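Local coordinates for putative alpha-galactosidase (Bacteroides fragilis, PDB 4NZJ), which probably hydrolyses terminal, non-reducing alpha-D-galactose residues in alpha-D-galactosides such as galactose oligosaccharides and galactomannans, at residues A[95-101]-A[312-316]; A[150-156]-A[204-209]; A[226-232]-A[259-264]. All blocks are in the same frame, centred on the assembly; numbering follows the deposited sequence. Where two conformers were deposited one is given.

Contact 1 of 3, residues A[95-101]-A[312-316]; sequences ELLLTPP and PSGWN
The indole of Trp315 lies with one face against Pro100, whose CG sits 3.8 Å above the centroid of the six-membered ring, 2° off its normal: a CH-pi contact. At the ring's edge, near its plane, come the carbonyl oxygens of Leu97 and Leu98. This is the bottom of a TIM barrel, where the linker from the Ig-like domain enters strand 102-105 and packs against the residues leading into strand 315-317. Leu97 O is the shared acceptor. Ser313 N donates to it at 2.9 Å from one face of the carbonyl plane, and Trp315 NE1, also at 2.9 Å, from the opposite face; both bonds are distinctly bent. Two donors thus grip one carbonyl oxygen, and the NE1 bond helps set the turn of the indole. Pro101 CD closes on Trp315 CD1 at 3.9 Å. Farther along, Leu98 CD2 packs on Pro312 CB at 4.1 Å. Glu95 is turned mainly to a salt bridge with Arg91, but a water links its OE1 to the serine hydroxyl. With OG beside its own backbone N (chi1 -48°), Ser313 donates through OG to Leu96 O at 2.8 Å.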
ATOM      1  N   GLU A  95       7.014  -7.638  13.794  1.00 22.36           N
ATOM      2  CA  GLU A  95       7.120  -7.149  12.420  1.00 22.21           C
ATOM      3  C   GLU A  95       5.747  -7.057  11.753  1.00 21.65           C
ATOM      4  O   GLU A  95       5.116  -8.080  11.488  1.00 21.88           O
ATOM      5  CB  GLU A  95       8.027  -8.087  11.619  1.00 23.88           C
ATOM      6  CG  GLU A  95       9.443  -8.188  12.169  1.00 26.75           C
ATOM      7  CD  GLU A  95      10.194  -9.408  11.657  1.00 29.12           C
ATOM      8  OE1 GLU A  95      10.280  -9.593  10.430  1.00 27.71           O
ATOM      9  OE2 GLU A  95      10.701 -10.188  12.492  1.00 33.39           O
ATOM     10  N   LEU A  96       5.277  -5.839  11.494  1.00 19.69           N
ATOM     11  CA  LEU A  96       4.058  -5.629  10.702  1.00 18.84           C
ATOM     12  C   LEU A  96       4.424  -5.193   9.287  1.00 18.94           C
ATOM     13  O   LEU A  96       5.567  -4.831   9.032  1.00 20.04           O
ATOM     14  CB  LEU A  96       3.166  -4.565  11.350  1.00 18.70           C
ATOM     15  CG  LEU A  96       2.780  -4.784  12.811  1.00 19.93           C
ATOM     16  CD1 LEU A  96       1.795  -3.717  13.265  1.00 20.66           C
ATOM     17  CD2 LEU A  96       2.198  -6.172  13.018  1.00 20.76           C
ATOM     18  N   LEU A  97       3.456  -5.222   8.373  1.00 19.34           N
ATOM     19  CA  LEU A  97       3.673  -4.835   6.969  1.00 19.19           C
ATOM     20  C   LEU A  97       4.930  -5.452   6.364  1.00 18.83           C
ATOM     21  O   LEU A  97       5.837  -4.747   5.900  1.00 18.37           O
ATOM     22  CB  LEU A  97       3.703  -3.312   6.816  1.00 20.73           C
ATOM     23  CG  LEU A  97       2.441  -2.551   7.218  1.00 20.73           C
ATOM     24  CD1 LEU A  97       2.568  -1.083   6.823  1.00 21.00           C
ATOM     25  CD2 LEU A  97       1.190  -3.189   6.628  1.00 21.98           C
ATOM     26  N   LEU A  98       4.954  -6.778   6.346  1.00 18.93           N
ATOM     27  CA  LEU A  98       6.041  -7.527   5.729  1.00 18.99           C
ATOM     28  C   LEU A  98       6.030  -7.347   4.208  1.00 18.25           C
ATOM     29  O   LEU A  98       7.032  -7.603   3.542  1.00 19.97           O
ATOM     30  CB  LEU A  98       5.970  -9.006   6.131  1.00 20.71           C
ATOM     31  CG  LEU A  98       6.325  -9.235   7.607  1.00 21.51           C
ATOM     32  CD1 LEU A  98       5.989 -10.651   8.042  1.00 23.42           C
ATOM     33  CD2 LEU A  98       7.796  -8.934   7.862  1.00 23.21           C
ATOM     34  N   THR A  99       4.885  -6.904   3.685  1.00 17.95           N
ATOM     35  CA  THR A  99       4.762  -6.347   2.333  1.00 18.17           C
ATOM     36  C   THR A  99       4.155  -4.951   2.441  1.00 16.90           C
ATOM     37  O   THR A  99       3.569  -4.608   3.469  1.00 17.14           O
ATOM     38  CB  THR A  99       3.852  -7.214   1.442  1.00 19.69           C
ATOM     39  OG1 THR A  99       2.521  -7.220   1.970  1.00 21.74           O
ATOM     40  CG2 THR A  99       4.377  -8.635   1.357  1.00 21.12           C
ATOM     41  N   PRO A 100       4.294  -4.118   1.390  1.00 17.35           N
ATOM     42  CA  PRO A 100       3.732  -2.771   1.508  1.00 16.43           C
ATOM     43  C   PRO A 100       2.217  -2.774   1.716  1.00 17.07           C
ATOM     44  O   PRO A 100       1.527  -3.662   1.201  1.00 19.00           O
ATOM     45  CB  PRO A 100       4.083  -2.123   0.162  1.00 16.93           C
ATOM     46  CG  PRO A 100       5.286  -2.867  -0.299  1.00 17.16           C
ATOM     47  CD  PRO A 100       5.097  -4.280   0.168  1.00 17.90           C
ATOM     48  N   PRO A 101       1.699  -1.789   2.465  1.00 17.36           N
ATOM     49  CA  PRO A 101       0.249  -1.735   2.675  1.00 17.03           C
ATOM     50  C   PRO A 101      -0.493  -1.311   1.412  1.00 16.25           C
ATOM     51  O   PRO A 101      -0.006  -0.471   0.657  1.00 16.44           O
ATOM     52  CB  PRO A 101       0.092  -0.683   3.769  1.00 16.85           C
ATOM     53  CG  PRO A 101       1.267   0.208   3.594  1.00 17.13           C
ATOM     54  CD  PRO A 101       2.389  -0.632   3.061  1.00 17.58           C
ATOM     55  N   PRO A 312      10.993  -4.861   4.310  1.00 18.91           N
ATOM     56  CA  PRO A 312       9.901  -5.374   5.124  1.00 18.46           C
ATOM     57  C   PRO A 312       9.765  -4.617   6.441  1.00 18.10           C
ATOM     58  O   PRO A 312      10.761  -4.385   7.135  1.00 18.32           O
ATOM     59  CB  PRO A 312      10.303  -6.833   5.355  1.00 20.34           C
ATOM     60  CG  PRO A 312      11.102  -7.178   4.146  1.00 21.17           C
ATOM     61  CD  PRO A 312      11.880  -5.932   3.831  1.00 20.41           C
ATOM     62  N   SER A 313       8.540  -4.201   6.743  1.00 17.96           N
ATOM     63  CA  SER A 313       8.199  -3.498   7.980  1.00 17.60           C
ATOM     64  C   SER A 313       8.713  -2.059   8.063  1.00 17.97           C
ATOM     65  O   SER A 313       8.704  -1.473   9.135  1.00 20.10           O
ATOM     66  CB  SER A 313       8.629  -4.300   9.216  1.00 19.09           C
ATOM     67  OG  SER A 313       8.217  -5.658   9.119  1.00 20.87           O
ATOM     68  N   GLY A 314       9.121  -1.483   6.934  1.00 17.72           N
ATOM     69  CA  GLY A 314       9.623  -0.116   6.913  1.00 16.60           C
ATOM     70  C   GLY A 314       9.719   0.398   5.497  1.00 16.83           C
ATOM     71  O   GLY A 314      10.739   0.218   4.854  1.00 17.56           O
ATOM     72  N   TRP A 315       8.652   1.045   5.028  1.00 15.99           N
ATOM     73  CA  TRP A 315       8.529   1.462   3.633  1.00 15.41           C
ATOM     74  C   TRP A 315       8.630   2.973   3.441  1.00 15.40           C
ATOM     75  O   TRP A 315       8.099   3.753   4.243  1.00 17.34           O
ATOM     76  CB  TRP A 315       7.188   0.967   3.073  1.00 15.94           C
ATOM     77  CG  TRP A 315       6.961  -0.478   3.349  1.00 16.03           C
ATOM     78  CD1 TRP A 315       6.123  -1.016   4.285  1.00 16.97           C
ATOM     79  CD2 TRP A 315       7.610  -1.585   2.711  1.00 16.69           C
ATOM     80  NE1 TRP A 315       6.195  -2.389   4.252  1.00 17.50           N
ATOM     81  CE2 TRP A 315       7.108  -2.764   3.304  1.00 17.10           C
ATOM     82  CE3 TRP A 315       8.561  -1.697   1.695  1.00 18.22           C
ATOM     83  CZ2 TRP A 315       7.524  -4.037   2.906  1.00 17.28           C
ATOM     84  CZ3 TRP A 315       8.980  -2.968   1.304  1.00 17.90           C
ATOM     85  CH2 TRP A 315       8.461  -4.120   1.916  1.00 17.82           C
ATOM     86  N   ASN A 316       9.311   3.382   2.371  1.00 15.76           N
ATOM     87  CA  ASN A 316       9.256   4.768   1.926  1.00 15.88           C
ATOM     88  C   ASN A 316       7.885   5.016   1.310  1.00 15.65           C
ATOM     89  O   ASN A 316       7.457   4.271   0.427  1.00 17.18           O
ATOM     90  CB  ASN A 316      10.327   5.064   0.879  1.00 15.96           C
ATOM     91  CG  ASN A 316      11.737   5.077   1.451  1.00 16.68           C
ATOM     92  OD1 ASN A 316      12.013   5.738   2.454  1.00 17.90           O
ATOM     93  ND2 ASN A 316      12.649   4.371   0.785  1.00 17.01           N
TER
HETATM   94  O   HOH W   1      10.546  -7.254   8.989  1.00 22.07           O

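Contact 2 of 3, residues A[150-156]-A[204-209]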
ATOM      1  N   ARG A 150     -10.547  18.714  22.534  1.00 21.99           N
ATOM      2  CA  ARG A 150     -10.564  17.533  23.395  1.00 21.11           C
ATOM      3  C   ARG A 150     -11.714  17.684  24.386  1.00 21.68           C
ATOM      4  O   ARG A 150     -12.040  18.791  24.814  1.00 22.53           O
ATOM      5  CB  ARG A 150      -9.224  17.394  24.129  1.00 21.18           C
ATOM      6  CG  ARG A 150      -9.072  16.113  24.940  1.00 20.58           C
ATOM      7  CD  ARG A 150      -7.619  15.867  25.325  1.00 20.70           C
ATOM      8  NE  ARG A 150      -6.800  15.617  24.149  1.00 20.27           N
ATOM      9  CZ  ARG A 150      -6.573  14.424  23.604  1.00 19.22           C
ATOM     10  NH1 ARG A 150      -7.083  13.310  24.133  1.00 18.36           N
ATOM     11  NH2 ARG A 150      -5.823  14.344  22.514  1.00 18.99           N
ATOM     12  N   GLY A 151     -12.361  16.580  24.731  1.00 21.72           N
ATOM     13  CA  GLY A 151     -13.392  16.613  25.752  1.00 23.12           C
ATOM     14  C   GLY A 151     -12.795  17.004  27.093  1.00 23.83           C
ATOM     15  O   GLY A 151     -11.612  16.771  27.341  1.00 23.45           O
ATOM     16  N   ALA A 152     -13.598  17.621  27.955  1.00 25.59           N
ATOM     17  CA  ALA A 152     -13.160  17.903  29.319  1.00 26.75           C
ATOM     18  C   ALA A 152     -12.798  16.607  30.057  1.00 27.10           C
ATOM     19  O   ALA A 152     -12.048  16.640  31.030  1.00 26.34           O
ATOM     20  CB  ALA A 152     -14.223  18.671  30.089  1.00 29.10           C
ATOM     21  N   ASP A 153     -13.317  15.477  29.577  1.00 26.30           N
ATOM     22  CA  ASP A 153     -12.964  14.160  30.125  1.00 27.06           C
ATOM     23  C   ASP A 153     -11.577  13.642  29.717  1.00 24.45           C
ATOM     24  O   ASP A 153     -11.155  12.589  30.192  1.00 23.38           O
ATOM     25  CB  ASP A 153     -14.037  13.121  29.780  1.00 28.75           C
ATOM     26  CG  ASP A 153     -14.107  12.787  28.290  1.00 31.32           C
ATOM     27  OD1 ASP A 153     -13.334  13.327  27.468  1.00 29.36           O
ATOM     28  OD2 ASP A 153     -14.961  11.952  27.937  1.00 38.62           O
ATOM     29  N   GLY A 154     -10.876  14.371  28.849  1.00 22.13           N
ATOM     30  CA  GLY A 154      -9.508  14.025  28.475  1.00 20.85           C
ATOM     31  C   GLY A 154      -9.389  13.206  27.212  1.00 19.62           C
ATOM     32  O   GLY A 154      -8.287  12.810  26.841  1.00 18.31           O
ATOM     33  N   HIS A 155     -10.517  12.958  26.541  1.00 19.51           N
ATOM     34  CA  HIS A 155     -10.542  12.123  25.340  1.00 19.96           C
ATOM     35  C   HIS A 155     -10.905  12.914  24.090  1.00 19.82           C
ATOM     36  O   HIS A 155     -11.676  13.874  24.150  1.00 20.14           O
ATOM     37  CB  HIS A 155     -11.567  10.999  25.511  1.00 20.99           C
ATOM     38  CG  HIS A 155     -11.221  10.028  26.591  1.00 23.40           C
ATOM     39  ND1 HIS A 155     -10.674   8.792  26.332  1.00 25.11           N
ATOM     40  CD2 HIS A 155     -11.334  10.115  27.938  1.00 25.99           C
ATOM     41  CE1 HIS A 155     -10.462   8.159  27.472  1.00 25.79           C
ATOM     42  NE2 HIS A 155     -10.857   8.940  28.460  1.00 25.99           N
ATOM     43  N   LEU A 156     -10.370  12.470  22.958  1.00 20.18           N
ATOM     44  CA  LEU A 156     -10.818  12.954  21.656  1.00 20.09           C
ATOM     45  C   LEU A 156     -12.319  12.730  21.558  1.00 20.72           C
ATOM     46  O   LEU A 156     -12.845  11.744  22.091  1.00 21.59           O
ATOM     47  CB  LEU A 156     -10.104  12.209  20.535  1.00 20.34           C
ATOM     48  CG  LEU A 156      -8.607  12.481  20.421  1.00 21.21           C
ATOM     49  CD1 LEU A 156      -7.964  11.439  19.515  1.00 21.20           C
ATOM     50  CD2 LEU A 156      -8.335  13.893  19.925  1.00 23.07           C
ATOM     51  N   THR A 204      -3.597   7.884  26.104  1.00 20.88           N
ATOM     52  CA  THR A 204      -5.061   7.888  26.071  1.00 20.35           C
ATOM     53  C   THR A 204      -5.589   7.645  24.661  1.00 19.58           C
ATOM     54  O   THR A 204      -6.477   6.815  24.444  1.00 19.52           O
ATOM     55  CB  THR A 204      -5.626   9.229  26.590  1.00 22.22           C
ATOM     56  OG1 THR A 204      -5.254   9.401  27.960  1.00 23.37           O
ATOM     57  CG2 THR A 204      -7.147   9.273  26.483  1.00 23.25           C
ATOM     58  N   ASP A 205      -5.047   8.376  23.699  1.00 18.54           N
ATOM     59  CA  ASP A 205      -5.562   8.298  22.341  1.00 18.21           C
ATOM     60  C   ASP A 205      -5.320   6.919  21.725  1.00 18.25           C
ATOM     61  O   ASP A 205      -6.221   6.343  21.116  1.00 18.07           O
ATOM     62  CB  ASP A 205      -4.998   9.429  21.485  1.00 18.81           C
ATOM     63  CG  ASP A 205      -5.502  10.797  21.926  1.00 19.26           C
ATOM     64  OD1 ASP A 205      -6.307  10.874  22.878  1.00 19.61           O
ATOM     65  OD2 ASP A 205      -5.083  11.804  21.323  1.00 19.49           O
ATOM     66  N   ALA A 206      -4.122   6.376  21.923  1.00 18.58           N
ATOM     67  CA  ALA A 206      -3.801   5.041  21.422  1.00 18.41           C
ATOM     68  C   ALA A 206      -4.732   3.983  22.019  1.00 18.94           C
ATOM     69  O   ALA A 206      -5.207   3.094  21.300  1.00 18.85           O
ATOM     70  CB  ALA A 206      -2.348   4.700  21.717  1.00 18.71           C
ATOM     71  N   LYS A 207      -4.999   4.079  23.319  1.00 19.15           N
ATOM     72  CA  LYS A 207      -5.891   3.127  23.983  0.50 20.82           C
ATOM     73  C   LYS A 207      -7.307   3.240  23.431  1.00 19.96           C
ATOM     74  O   LYS A 207      -7.994   2.231  23.255  1.00 19.79           O
ATOM     75  CB  LYS A 207      -5.885   3.324  25.501  0.50 23.36           C
ATOM     76  CG  LYS A 207      -4.609   2.841  26.168  0.50 26.73           C
ATOM     77  CD  LYS A 207      -4.431   1.340  25.995  0.50 29.99           C
ATOM     78  CE  LYS A 207      -3.095   0.860  26.536  0.50 31.70           C
ATOM     79  NZ  LYS A 207      -2.757   1.506  27.835  0.50 34.93           N
ATOM     80  N   ASP A 208      -7.744   4.465  23.140  1.00 19.24           N
ATOM     81  CA  ASP A 208      -9.060   4.655  22.532  1.00 19.67           C
ATOM     82  C   ASP A 208      -9.088   4.039  21.133  1.00 18.73           C
ATOM     83  O   ASP A 208     -10.021   3.294  20.795  1.00 19.09           O
ATOM     84  CB  ASP A 208      -9.443   6.138  22.463  1.00 20.89           C
ATOM     85  CG  ASP A 208      -9.956   6.684  23.789  1.00 24.64           C
ATOM     86  OD1 ASP A 208     -10.259   5.905  24.723  1.00 24.55           O
ATOM     87  OD2 ASP A 208     -10.086   7.922  23.896  1.00 25.39           O
ATOM     88  N   PHE A 209      -8.068   4.334  20.325  1.00 17.77           N
ATOM     89  CA  PHE A 209      -7.993   3.759  18.982  1.00 18.01           C
ATOM     90  C   PHE A 209      -8.085   2.236  19.038  1.00 18.08           C
ATOM     91  O   PHE A 209      -8.842   1.622  18.277  1.00 17.77           O
ATOM     92  CB  PHE A 209      -6.708   4.176  18.246  1.00 18.41           C
ATOM     93  CG  PHE A 209      -6.553   5.662  18.052  1.00 18.30           C
ATOM     94  CD1 PHE A 209      -7.658   6.500  17.948  1.00 19.30           C
ATOM     95  CD2 PHE A 209      -5.285   6.223  17.961  1.00 18.56           C
ATOM     96  CE1 PHE A 209      -7.496   7.864  17.765  1.00 20.01           C
ATOM     97  CE2 PHE A 209      -5.122   7.583  17.774  1.00 19.38           C
ATOM     98  CZ  PHE A 209      -6.229   8.404  17.683  1.00 19.27           C
TER
HETATM   99  O   HOH W   2      -6.578  11.798  28.798  1.00 19.87           O
HETATM  100  O   HOH W   3      -8.913  10.158  23.087  1.00 21.61           O
HETATM  101  O   HOH W   4     -12.241   9.079  22.526  1.00 31.88           O
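A type I beta turn from Gly151 to Gly154, within a loop with no regular strand, meets the flank of a helix, His155 and Asp205 being the nearest pair with CA atoms 7.0 Å apart. Gly154 N to Gly151 O closes the turn, Gly151 N to His155 O ties its base, and an Asx turn, His155 N to Asp153 OD1, braces it. The loop lies between strand 138-140 and helix 166-176 of the TIM barrel, and helix 202-212 between strands 180-186 and 216-220, so a beta-alpha loop is held to a barrel helix. Arg150 faces Asp205 end-on: NH1 reaches OD1 at 2.8 Å and NH2 reaches OD2 at 2.9 Å, both on syn lone pairs and almost straight, with the two planes only 11° apart. A bend at chi3 (-65°) turns the guanidinium to meet the carboxylate. Its NH1 also donates to Gly154 O, tying the turn to the salt bridge, while Ser198 gives Asp205 OD2 another partner and Tyr201 adds a cation-pi contact with the arginine. Leu156 CD1 lies 3.4 Å from Asp205 OD2 and reaches on to Phe209 CZ at 3.9 Å. One water joins Leu156 N to Asp205 OD1 and Asp208 OD2. Over one face of the His155 imidazole sits the methyl CG2 of Thr204, 3.9 Å from the ring centroid, while in the ring plane ND1 donates to Asp208 OD2 at 2.7 Å and 176°.

Contact 3 of 3, residues A[226-232]-A[259-264]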
ATOM      1  N   VAL A 226       9.674  22.507  14.139  1.00 25.67           N
ATOM      2  CA  VAL A 226      10.492  22.021  13.022  0.50 26.73           C
ATOM      3  C   VAL A 226      11.619  21.110  13.523  1.00 25.95           C
ATOM      4  O   VAL A 226      12.018  20.167  12.835  1.00 25.82           O
ATOM      5  CB  VAL A 226      11.073  23.203  12.205  0.50 28.96           C
ATOM      6  CG1 VAL A 226      12.072  22.727  11.156  0.50 29.31           C
ATOM      7  CG2 VAL A 226       9.947  23.986  11.538  0.50 29.53           C
ATOM      8  N   ASP A 227      12.100  21.393  14.729  1.00 26.71           N
ATOM      9  CA  ASP A 227      13.227  20.700  15.363  1.00 27.24           C
ATOM     10  C   ASP A 227      13.193  19.181  15.230  1.00 25.55           C
ATOM     11  O   ASP A 227      12.206  18.541  15.584  1.00 25.96           O
ATOM     12  CB  ASP A 227      13.276  21.077  16.842  1.00 28.93           C
ATOM     13  CG  ASP A 227      13.458  22.572  17.058  1.00 35.28           C
ATOM     14  OD1 ASP A 227      14.242  23.187  16.306  1.00 39.96           O
ATOM     15  OD2 ASP A 227      12.816  23.127  17.975  1.00 38.42           O
ATOM     16  N   ARG A 228      14.288  18.613  14.734  1.00 23.72           N
ATOM     17  CA  ARG A 228      14.329  17.196  14.400  1.00 22.32           C
ATOM     18  C   ARG A 228      14.321  16.290  15.627  1.00 23.18           C
ATOM     19  O   ARG A 228      13.639  15.268  15.619  1.00 22.78           O
ATOM     20  CB  ARG A 228      15.541  16.879  13.529  1.00 23.22           C
ATOM     21  CG  ARG A 228      15.699  15.407  13.201  1.00 22.50           C
ATOM     22  CD  ARG A 228      16.564  15.226  11.975  1.00 24.48           C
ATOM     23  NE  ARG A 228      17.086  13.872  11.848  1.00 24.57           N
ATOM     24  CZ  ARG A 228      17.829  13.456  10.828  1.00 25.73           C
ATOM     25  NH1 ARG A 228      18.123  14.281   9.827  1.00 24.85           N
ATOM     26  NH2 ARG A 228      18.277  12.208  10.804  1.00 26.92           N
ATOM     27  N   VAL A 229      15.074  16.637  16.670  1.00 24.03           N
ATOM     28  CA  VAL A 229      15.080  15.795  17.878  1.00 25.11           C
ATOM     29  C   VAL A 229      13.677  15.776  18.490  1.00 24.62           C
ATOM     30  O   VAL A 229      13.195  14.727  18.910  1.00 23.40           O
ATOM     31  CB  VAL A 229      16.112  16.240  18.929  1.00 27.77           C
ATOM     32  CG1 VAL A 229      16.025  15.363  20.177  1.00 29.16           C
ATOM     33  CG2 VAL A 229      17.515  16.202  18.344  1.00 29.39           C
ATOM     34  N   GLU A 230      13.014  16.931  18.504  1.00 24.10           N
ATOM     35  CA  GLU A 230      11.640  17.016  19.003  1.00 24.59           C
ATOM     36  C   GLU A 230      10.698  16.150  18.175  1.00 23.10           C
ATOM     37  O   GLU A 230       9.909  15.393  18.731  1.00 23.28           O
ATOM     38  CB  GLU A 230      11.150  18.467  19.015  1.00 26.40           C
ATOM     39  CG  GLU A 230       9.745  18.660  19.577  1.00 26.87           C
ATOM     40  CD  GLU A 230       9.614  18.306  21.052  1.00 29.09           C
ATOM     41  OE1 GLU A 230      10.634  18.315  21.785  1.00 31.22           O
ATOM     42  OE2 GLU A 230       8.473  18.031  21.487  1.00 28.86           O
ATOM     43  N   ALA A 231      10.777  16.257  16.853  1.00 22.63           N
ATOM     44  CA  ALA A 231       9.944  15.431  15.985  1.00 21.51           C
ATOM     45  C   ALA A 231      10.146  13.957  16.299  1.00 21.63           C
ATOM     46  O   ALA A 231       9.186  13.221  16.507  1.00 21.45           O
ATOM     47  CB  ALA A 231      10.248  15.705  14.520  1.00 21.76           C
HETATM   48  N   MSE A 232      11.405  13.541  16.372  1.00 21.75           N
HETATM   49  CA  MSE A 232      11.744  12.140  16.610  0.50 22.45           C
HETATM   50  C   MSE A 232      11.159  11.680  17.922  1.00 21.73           C
HETATM   51  O   MSE A 232      10.633  10.570  18.015  1.00 22.29           O
HETATM   52  CB  MSE A 232      13.263  11.953  16.604  0.50 24.48           C
HETATM   53  CG  MSE A 232      13.830  11.971  15.191  0.50 25.48           C
HETATM   54 SE   MSE A 232      15.794  11.822  15.214  0.38 28.41          SE
HETATM   55  CE  MSE A 232      15.891  10.253  16.401  0.50 28.25           C
ATOM     56  N   ARG A 259      12.737  15.957   7.740  1.00 18.58           N
ATOM     57  CA  ARG A 259      13.776  15.608   8.706  1.00 19.38           C
ATOM     58  C   ARG A 259      14.451  14.256   8.410  1.00 19.27           C
ATOM     59  O   ARG A 259      14.905  13.573   9.327  1.00 20.77           O
ATOM     60  CB  ARG A 259      13.171  15.608  10.117  1.00 20.50           C
ATOM     61  CG  ARG A 259      12.831  16.995  10.653  1.00 21.67           C
ATOM     62  CD  ARG A 259      11.542  17.003  11.460  1.00 21.94           C
ATOM     63  NE  ARG A 259      10.389  17.038  10.570  1.00 21.80           N
ATOM     64  CZ  ARG A 259       9.696  18.125  10.237  1.00 22.58           C
ATOM     65  NH1 ARG A 259       9.989  19.320  10.738  1.00 22.80           N
ATOM     66  NH2 ARG A 259       8.687  18.011   9.383  1.00 21.77           N
ATOM     67  N   GLU A 260      14.529  13.883   7.136  1.00 20.17           N
ATOM     68  CA  GLU A 260      15.103  12.589   6.730  1.00 19.94           C
ATOM     69  C   GLU A 260      14.510  11.419   7.527  1.00 19.20           C
ATOM     70  O   GLU A 260      15.243  10.662   8.166  1.00 20.27           O
ATOM     71  CB  GLU A 260      16.629  12.582   6.908  1.00 21.80           C
ATOM     72  CG  GLU A 260      17.401  13.694   6.215  1.00 23.75           C
ATOM     73  CD  GLU A 260      18.906  13.522   6.382  1.00 25.53           C
ATOM     74  OE1 GLU A 260      19.411  13.631   7.518  1.00 28.05           O
ATOM     75  OE2 GLU A 260      19.590  13.264   5.376  1.00 29.10           O
ATOM     76  N   PRO A 261      13.181  11.259   7.499  1.00 18.05           N
ATOM     77  CA  PRO A 261      12.533  10.185   8.267  1.00 17.47           C
ATOM     78  C   PRO A 261      13.015   8.783   7.894  1.00 18.18           C
ATOM     79  O   PRO A 261      12.919   7.855   8.700  1.00 19.41           O
ATOM     80  CB  PRO A 261      11.051  10.355   7.912  1.00 17.59           C
ATOM     81  CG  PRO A 261      11.077  11.004   6.569  1.00 18.13           C
ATOM     82  CD  PRO A 261      12.209  11.975   6.656  1.00 18.94           C
ATOM     83  N   TRP A 262      13.509   8.623   6.675  1.00 18.01           N
ATOM     84  CA  TRP A 262      14.105   7.349   6.270  1.00 17.90           C
ATOM     85  C   TRP A 262      15.273   6.920   7.166  1.00 19.94           C
ATOM     86  O   TRP A 262      15.600   5.732   7.208  1.00 21.61           O
ATOM     87  CB  TRP A 262      14.529   7.371   4.800  1.00 17.70           C
ATOM     88  CG  TRP A 262      15.256   8.609   4.361  1.00 19.15           C
ATOM     89  CD1 TRP A 262      16.601   8.803   4.330  1.00 19.83           C
ATOM     90  CD2 TRP A 262      14.665   9.816   3.861  1.00 18.25           C
ATOM     91  NE1 TRP A 262      16.891  10.062   3.856  1.00 19.89           N
ATOM     92  CE2 TRP A 262      15.716  10.702   3.561  1.00 19.59           C
ATOM     93  CE3 TRP A 262      13.350  10.234   3.645  1.00 18.80           C
ATOM     94  CZ2 TRP A 262      15.490  11.982   3.048  1.00 20.03           C
ATOM     95  CZ3 TRP A 262      13.128  11.504   3.142  1.00 19.43           C
ATOM     96  CH2 TRP A 262      14.194  12.363   2.852  1.00 19.65           C
ATOM     97  N   LYS A 263      15.885   7.866   7.886  1.00 20.47           N
ATOM     98  CA  LYS A 263      16.981   7.558   8.810  1.00 21.31           C
ATOM     99  C   LYS A 263      16.549   7.233  10.243  1.00 20.64           C
ATOM    100  O   LYS A 263      17.356   6.736  11.021  1.00 24.12           O
ATOM    101  CB  LYS A 263      17.986   8.714   8.831  1.00 22.89           C
ATOM    102  CG  LYS A 263      18.592   8.957   7.464  1.00 24.23           C
ATOM    103  CD  LYS A 263      19.754   9.925   7.479  1.00 29.28           C
ATOM    104  CE  LYS A 263      20.466   9.883   6.136  1.00 30.30           C
ATOM    105  NZ  LYS A 263      21.452  10.984   5.976  1.00 32.97           N
ATOM    106  N   TRP A 264      15.295   7.509  10.599  1.00 19.52           N
ATOM    107  CA  TRP A 264      14.849   7.302  11.985  1.00 20.03           C
ATOM    108  C   TRP A 264      13.429   6.762  12.205  1.00 19.24           C
ATOM    109  O   TRP A 264      13.117   6.320  13.314  1.00 20.34           O
ATOM    110  CB  TRP A 264      15.005   8.602  12.781  1.00 20.87           C
ATOM    111  CG  TRP A 264      14.295   9.800  12.201  1.00 20.34           C
ATOM    112  CD1 TRP A 264      14.860  10.799  11.453  1.00 21.18           C
ATOM    113  CD2 TRP A 264      12.908  10.146  12.350  1.00 20.77           C
ATOM    114  NE1 TRP A 264      13.909  11.732  11.121  1.00 21.50           N
ATOM    115  CE2 TRP A 264      12.707  11.363  11.663  1.00 20.66           C
ATOM    116  CE3 TRP A 264      11.819   9.552  13.005  1.00 21.36           C
ATOM    117  CZ2 TRP A 264      11.457  11.987  11.595  1.00 20.07           C
ATOM    118  CZ3 TRP A 264      10.580  10.178  12.941  1.00 20.77           C
ATOM    119  CH2 TRP A 264      10.411  11.383  12.235  1.00 20.75           C
TER
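Met232, a selenomethionine, lies over one face of the Trp264 indole; in the conformer given, its CG is 3.6 Å from the centroid of the five-membered ring and 16° off the normal. Its SE stands over the same ring at 4.2 Å, a Met-aromatic contact. On the opposite face the ring rests on Pro261 CA, so the indole is sandwiched, and its NE1 donates in the ring plane to Arg259 O at 2.8 Å. That bond pins the tryptophan to its own loop. Arg259, buried, is the other half of the tight part: its CD comes within 3.6 Å of Ala231 CB, and a bend at chi3 (-80°) helps aim NH1 at Val226 O, 3.0 Å away in the guanidinium plane. Its NE forms a salt bridge with Glu255, so the charge has an acidic partner as well as a carbonyl.

The outer side is built of long charged chains. Arg228 runs extended past Arg259 in the opposite direction, and Arg259 O lies over one face of its guanidinium, toward the rim, where the angles are too poor for hydrogen bonds. In its plane, NH1 meets the anti lone pair of Glu260 OE1 at 2.7 Å, with the carboxylate turned 72° from the guanidinium. Glu260 OE2 is taken by Lys263 NZ at 3.0 Å, and the acid, lying between two bases, probably stays ionised.

Within the TIM barrel the contact fastens the first turn of helix 228-243, which follows strand 216-220 after a short loop, to the loop between strands 250-254 and 272-274; Ala231 and Arg259 both touch Tyr221, and Pro261 leans on Trp273 of strand 272-274.

The three contacts illustrate how chemistry follows depth in a TIM barrel. Contact 1 is the core case, its centre about 9 Å from that of the chain, and relies on backbone carbonyls, prolines and one indole. Contacts 2 and 3, with centres about 28 and 23 Å out, are partly buried and add arginine-carboxylate pairs to their packing, nearly coplanar and two-pronged in contact 2, single and steeply turned in contact 3. Each of these two joins a loop to a barrel helix, whereas contact 1 joins a domain linker to a strand. Contacts 1 and 3 touch, Asn316 OD1 lying 3.8 Å from Trp262 CB; contact 2 stands apart from both.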